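Local atomic coordinates of alpha,alpha-trehalose-phosphate synthase (UDP-forming) (Burkholderia xenovorans, PDB entry 5HXA), a protein that belongs to glycosyltransferase family 20 and has the two-domain GT-B fold, with two Rossmann-like halves facing each other across a cleft. Residues L227-D239 with R445-D459. Numbering follows the deposited sequence.
Sequences LKVGAYPIGIYPD and RENNLSVWRDTFLAD
The Tyr232 ring takes the edge of Phe456 on one face, a T-shaped pair with planes at 67°, while Thr455 OG1 and Asp459 OD2 lie at its rim, near its plane. Trp452 receives Ile234 on one face, CA making a CH-pi contact and CG1 resting 4.0 Å above the plane; Tyr232 O meets its edge. On a face of Tyr237 sits Leu449 CB, offset toward the rim, with Ser450 OG at the edge. These contacts join the two linkers of a GT-B fold: the crossing that leaves strand 225-231 of one Rossmann-like domain for helix 238-247 of the other, and the kinked return through 447-448 into helix 449-461, which packs back on the first domain. Tyrosine and tryptophan suit this seam because each pairs an apolar face with a polar atom at the rim; Phe456 is purely apolar. Tyr237 OH thus reaches Ser450 OG at 2.7 Å, and Tyr232 OH donates to Asp459 OD2, on its anti lone pair, at 2.5 Å. Glycine suits position 235, where with no side chain its CA comes to 3.9 Å from Asn447 O. Asn448, the N-cap of helix 449-461, holds CG between its backbone N and carbonyl carbon (chi1 65°), which brings OD1 back to accept weak bonds from Ser450 N and Val451 N. Beside it Leu449 N donates to Ile236 O, 2.9 Å away, and a water bridges Pro233 O and Asn447 O. Farther along, the extended Arg445 grips Asp239 side-on, NE and NH2 both lying 3.0 Å from OD1 on its syn side.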
loop_
_atom_site.group_PDB
_atom_site.type_symbol
_atom_site.label_atom_id
_atom_site.label_comp_id
_atom_site.label_asym_id
_atom_site.label_seq_id
_atom_site.Cartn_x
_atom_site.Cartn_y
_atom_site.Cartn_z
ATOM N N LEU A 227 -11.949 -10.001 23.975
ATOM C CA LEU A 227 -11.575 -11.088 23.075
ATOM C C LEU A 227 -10.069 -11.276 23.166
ATOM O O LEU A 227 -9.334 -10.362 23.552
ATOM C CB LEU A 227 -11.989 -10.806 21.620
ATOM C CG LEU A 227 -11.431 -9.561 20.923
ATOM C CD1 LEU A 227 -11.338 -9.777 19.416
ATOM C CD2 LEU A 227 -12.277 -8.304 21.206
ATOM N N LYS A 228 -9.615 -12.474 22.801
ATOM C CA LYS A 228 -8.187 -12.768 22.716
ATOM C C LYS A 228 -7.747 -12.648 21.265
ATOM O O LYS A 228 -8.419 -13.164 20.365
ATOM C CB LYS A 228 -7.864 -14.167 23.254
ATOM C CG LYS A 228 -6.354 -14.454 23.307
ATOM C CD LYS A 228 -6.059 -15.715 24.083
ATOM C CE LYS A 228 -4.565 -16.011 24.132
ATOM N NZ LYS A 228 -3.811 -14.955 24.847
ATOM N N VAL A 229 -6.634 -11.956 21.034
ATOM C CA VAL A 229 -6.109 -11.746 19.689
ATOM C C VAL A 229 -4.669 -12.239 19.673
ATOM O O VAL A 229 -3.860 -11.818 20.506
ATOM C CB VAL A 229 -6.192 -10.262 19.268
ATOM C CG1 VAL A 229 -5.802 -10.087 17.803
ATOM C CG2 VAL A 229 -7.611 -9.715 19.495
ATOM N N GLY A 230 -4.346 -13.144 18.743
ATOM C CA GLY A 230 -3.013 -13.717 18.731
ATOM C C GLY A 230 -2.511 -14.039 17.337
ATOM O O GLY A 230 -3.258 -14.019 16.357
ATOM N N ALA A 231 -1.213 -14.329 17.267
ATOM C CA ALA A 231 -0.581 -14.864 16.067
ATOM C C ALA A 231 -0.428 -16.372 16.222
ATOM O O ALA A 231 0.128 -16.842 17.218
ATOM C CB ALA A 231 0.793 -14.225 15.828
ATOM N N TYR A 232 -0.907 -17.126 15.239
ATOM C CA TYR A 232 -0.749 -18.580 15.231
ATOM C C TYR A 232 -0.287 -18.969 13.835
ATOM O O TYR A 232 -1.107 -19.316 12.975
ATOM C CB TYR A 232 -2.047 -19.304 15.589
ATOM C CG TYR A 232 -2.792 -18.796 16.810
ATOM C CD1 TYR A 232 -3.550 -17.627 16.758
ATOM C CD2 TYR A 232 -2.784 -19.519 18.006
ATOM C CE1 TYR A 232 -4.251 -17.168 17.876
ATOM C CE2 TYR A 232 -3.495 -19.078 19.123
ATOM C CZ TYR A 232 -4.230 -17.903 19.049
ATOM O OH TYR A 232 -4.936 -17.467 20.154
ATOM N N PRO A 233 1.018 -18.923 13.568
ATOM C CA PRO A 233 1.495 -19.184 12.200
ATOM C C PRO A 233 1.242 -20.633 11.814
ATOM O O PRO A 233 1.600 -21.559 12.547
ATOM C CB PRO A 233 2.996 -18.857 12.268
ATOM C CG PRO A 233 3.357 -19.016 13.715
ATOM C CD PRO A 233 2.122 -18.614 14.497
ATOM N N ILE A 234 0.610 -20.829 10.655
ATOM C CA ILE A 234 0.240 -22.178 10.252
ATOM C C ILE A 234 1.494 -22.948 9.848
ATOM O O ILE A 234 2.412 -22.407 9.213
ATOM C CB ILE A 234 -0.820 -22.145 9.131
ATOM C CG1 ILE A 234 -1.408 -23.540 8.905
ATOM C CG2 ILE A 234 -0.248 -21.634 7.821
ATOM C CD1 ILE A 234 -2.627 -23.540 7.986
ATOM N N GLY A 235 1.563 -24.211 10.265
ATOM C CA GLY A 235 2.706 -25.049 9.999
ATOM C C GLY A 235 2.391 -26.177 9.032
ATOM O O GLY A 235 1.349 -26.206 8.373
ATOM N N ILE A 236 3.334 -27.112 8.946
ATOM C CA ILE A 236 3.211 -28.310 8.132
ATOM C C ILE A 236 3.557 -29.509 9.007
ATOM O O ILE A 236 3.840 -29.365 10.191
ATOM C CB ILE A 236 4.123 -28.270 6.886
ATOM C CG1 ILE A 236 5.596 -28.233 7.303
ATOM C CG2 ILE A 236 3.778 -27.076 5.998
ATOM C CD1 ILE A 236 6.559 -28.477 6.142
ATOM N N TYR A 237 3.531 -30.702 8.405
ATOM C CA TYR A 237 4.095 -31.905 9.008
ATOM C C TYR A 237 5.383 -32.225 8.265
ATOM O O TYR A 237 5.364 -32.967 7.272
ATOM C CB TYR A 237 3.114 -33.078 8.936
ATOM C CG TYR A 237 1.895 -32.899 9.822
ATOM C CD1 TYR A 237 2.025 -32.823 11.204
ATOM C CD2 TYR A 237 0.617 -32.806 9.276
ATOM C CE1 TYR A 237 0.913 -32.661 12.026
ATOM C CE2 TYR A 237 -0.505 -32.646 10.091
ATOM C CZ TYR A 237 -0.347 -32.571 11.463
ATOM O OH TYR A 237 -1.447 -32.411 12.274
ATOM N N PRO A 238 6.535 -31.707 8.712
ATOM C CA PRO A 238 7.743 -31.768 7.861
ATOM C C PRO A 238 8.243 -33.181 7.609
ATOM O O PRO A 238 8.741 -33.470 6.516
ATOM C CB PRO A 238 8.784 -30.944 8.644
ATOM C CG PRO A 238 8.088 -30.414 9.867
ATOM C CD PRO A 238 6.796 -31.139 10.046
ATOM N N ASP A 239 8.140 -34.076 8.590
ATOM C CA ASP A 239 8.635 -35.428 8.360
ATOM C C ASP A 239 7.686 -36.242 7.483
ATOM O O ASP A 239 8.136 -37.127 6.741
ATOM C CB ASP A 239 8.888 -36.127 9.698
ATOM C CG ASP A 239 10.007 -35.461 10.500
ATOM O OD1 ASP A 239 11.040 -35.082 9.900
ATOM O OD2 ASP A 239 9.849 -35.309 11.724
ATOM N N ARG A 445 9.521 -28.651 12.857
ATOM C CA ARG A 445 9.079 -29.784 13.661
ATOM C C ARG A 445 8.473 -29.313 14.975
ATOM O O ARG A 445 7.488 -29.884 15.459
ATOM C CB ARG A 445 10.248 -30.732 13.942
ATOM C CG ARG A 445 10.740 -31.503 12.739
ATOM C CD ARG A 445 11.776 -32.545 13.143
ATOM N NE ARG A 445 12.244 -33.295 11.983
ATOM C CZ ARG A 445 13.460 -33.179 11.466
ATOM N NH1 ARG A 445 14.344 -32.357 12.021
ATOM N NH2 ARG A 445 13.794 -33.897 10.402
ATOM N N GLU A 446 9.057 -28.275 15.568
ATOM C CA GLU A 446 8.588 -27.815 16.870
ATOM C C GLU A 446 7.270 -27.062 16.742
ATOM O O GLU A 446 6.376 -27.207 17.584
ATOM C CB GLU A 446 9.669 -26.948 17.515
ATOM C CG GLU A 446 9.278 -26.300 18.820
ATOM C CD GLU A 446 10.472 -25.686 19.520
ATOM O OE1 GLU A 446 10.798 -26.130 20.640
ATOM O OE2 GLU A 446 11.097 -24.774 18.935
ATOM N N ASN A 447 7.109 -26.282 15.682
ATOM C CA ASN A 447 5.848 -25.581 15.479
ATOM C C ASN A 447 5.099 -26.182 14.299
ATOM O O ASN A 447 4.759 -25.483 13.342
ATOM C CB ASN A 447 6.110 -24.084 15.300
ATOM C CG ASN A 447 6.915 -23.519 16.461
ATOM O OD1 ASN A 447 8.088 -23.161 16.312
ATOM N ND2 ASN A 447 6.306 -23.498 17.643
ATOM N N ASN A 448 4.824 -27.481 14.375
ATOM C CA ASN A 448 4.181 -28.185 13.280
ATOM C C ASN A 448 2.678 -27.901 13.283
ATOM O O ASN A 448 2.140 -27.233 14.174
ATOM C CB ASN A 448 4.477 -29.686 13.365
ATOM C CG ASN A 448 3.874 -30.344 14.605
ATOM O OD1 ASN A 448 2.659 -30.387 14.771
ATOM N ND2 ASN A 448 4.730 -30.881 15.466
ATOM N N LEU A 449 1.988 -28.442 12.276
ATOM C CA LEU A 449 0.574 -28.139 12.083
ATOM C C LEU A 449 -0.278 -28.536 13.289
ATOM O O LEU A 449 -1.275 -27.864 13.587
ATOM C CB LEU A 449 0.074 -28.837 10.819
ATOM C CG LEU A 449 -1.336 -28.510 10.342
ATOM C CD1 LEU A 449 -1.510 -27.011 10.176
ATOM C CD2 LEU A 449 -1.593 -29.248 9.032
ATOM N N SER A 450 0.081 -29.619 13.994
ATOM C CA SER A 450 -0.688 -29.996 15.182
ATOM C C SER A 450 -0.575 -28.939 16.269
ATOM O O SER A 450 -1.556 -28.651 16.965
ATOM C CB SER A 450 -0.227 -31.349 15.729
ATOM O OG SER A 450 -0.668 -32.397 14.891
ATOM N N VAL A 451 0.619 -28.357 16.435
ATOM C CA VAL A 451 0.801 -27.296 17.424
ATOM C C VAL A 451 -0.083 -26.106 17.084
ATOM O O VAL A 451 -0.745 -25.535 17.956
ATOM C CB VAL A 451 2.288 -26.896 17.520
ATOM C CG1 VAL A 451 2.454 -25.649 18.399
ATOM C CG2 VAL A 451 3.108 -28.045 18.077
ATOM N N TRP A 452 -0.126 -25.731 15.807
ATOM C CA TRP A 452 -0.999 -24.650 15.361
ATOM C C TRP A 452 -2.445 -24.900 15.773
ATOM O O TRP A 452 -3.087 -24.053 16.406
ATOM C CB TRP A 452 -0.890 -24.511 13.845
ATOM C CG TRP A 452 -1.867 -23.550 13.236
ATOM C CD1 TRP A 452 -1.768 -22.193 13.220
ATOM C CD2 TRP A 452 -3.081 -23.875 12.541
ATOM N NE1 TRP A 452 -2.842 -21.647 12.564
ATOM C CE2 TRP A 452 -3.666 -22.654 12.135
ATOM C CE3 TRP A 452 -3.732 -25.071 12.225
ATOM C CZ2 TRP A 452 -4.872 -22.596 11.427
ATOM C CZ3 TRP A 452 -4.925 -25.016 11.509
ATOM C CH2 TRP A 452 -5.482 -23.782 11.121
ATOM N N ARG A 453 -2.964 -26.070 15.411
ATOM C CA ARG A 453 -4.351 -26.398 15.716
ATOM C C ARG A 453 -4.586 -26.494 17.219
ATOM O O ARG A 453 -5.590 -25.980 17.733
ATOM C CB ARG A 453 -4.728 -27.710 15.021
ATOM C CG ARG A 453 -6.009 -28.335 15.510
ATOM C CD ARG A 453 -5.733 -29.696 16.120
ATOM N NE ARG A 453 -5.219 -30.639 15.135
ATOM C CZ ARG A 453 -4.493 -31.714 15.431
ATOM N NH1 ARG A 453 -4.170 -31.984 16.691
ATOM N NH2 ARG A 453 -4.075 -32.511 14.460
ATOM N N ASP A 454 -3.673 -27.141 17.947
ATOM C CA ASP A 454 -3.907 -27.337 19.376
ATOM C C ASP A 454 -3.776 -26.033 20.151
ATOM O O ASP A 454 -4.490 -25.827 21.141
ATOM C CB ASP A 454 -2.954 -28.384 19.939
ATOM C CG ASP A 454 -3.253 -29.783 19.422
ATOM O OD1 ASP A 454 -4.362 -30.006 18.892
ATOM O OD2 ASP A 454 -2.372 -30.653 19.557
ATOM N N THR A 455 -2.858 -25.151 19.741
ATOM C CA THR A 455 -2.715 -23.893 20.465
ATOM C C THR A 455 -3.927 -23.006 20.238
ATOM O O THR A 455 -4.424 -22.372 21.176
ATOM C CB THR A 455 -1.434 -23.152 20.060
ATOM O OG1 THR A 455 -1.450 -22.918 18.653
ATOM C CG2 THR A 455 -0.197 -23.965 20.428
ATOM N N PHE A 456 -4.423 -22.948 19.007
ATOM C CA PHE A 456 -5.620 -22.151 18.765
ATOM C C PHE A 456 -6.805 -22.721 19.538
ATOM O O PHE A 456 -7.540 -21.984 20.209
ATOM C CB PHE A 456 -5.933 -22.082 17.267
ATOM C CG PHE A 456 -7.039 -21.113 16.945
ATOM C CD1 PHE A 456 -8.369 -21.519 17.002
ATOM C CD2 PHE A 456 -6.753 -19.788 16.654
ATOM C CE1 PHE A 456 -9.393 -20.622 16.751
ATOM C CE2 PHE A 456 -7.775 -18.881 16.390
ATOM C CZ PHE A 456 -9.095 -19.304 16.440
ATOM N N LEU A 457 -6.991 -24.041 19.474
ATOM C CA LEU A 457 -8.157 -24.650 20.107
ATOM C C LEU A 457 -8.108 -24.547 21.631
ATOM O O LEU A 457 -9.158 -24.433 22.272
ATOM C CB LEU A 457 -8.288 -26.111 19.665
ATOM C CG LEU A 457 -8.768 -26.321 18.218
ATOM C CD1 LEU A 457 -8.804 -27.802 17.876
ATOM C CD2 LEU A 457 -10.137 -25.685 17.996
ATOM N N ALA A 458 -6.911 -24.574 22.234
ATOM C CA ALA A 458 -6.827 -24.394 23.685
ATOM C C ALA A 458 -7.297 -23.002 24.091
ATOM O O ALA A 458 -7.975 -22.845 25.108
ATOM C CB ALA A 458 -5.400 -24.638 24.180
ATOM N N ASP A 459 -6.946 -21.978 23.308
ATOM C CA ASP A 459 -7.453 -20.638 23.595
ATOM C C ASP A 459 -8.965 -20.580 23.425
ATOM O O ASP A 459 -9.660 -19.947 24.227
ATOM C CB ASP A 459 -6.774 -19.601 22.694
ATOM C CG ASP A 459 -5.325 -19.346 23.087
ATOM O OD1 ASP A 459 -4.954 -19.695 24.218
ATOM O OD2 ASP A 459 -4.555 -18.803 22.269
HETATM O O HOH W 1 4.173 -22.788 12.631
HETATM O O HOH W 2 5.813 -26.491 10.433
#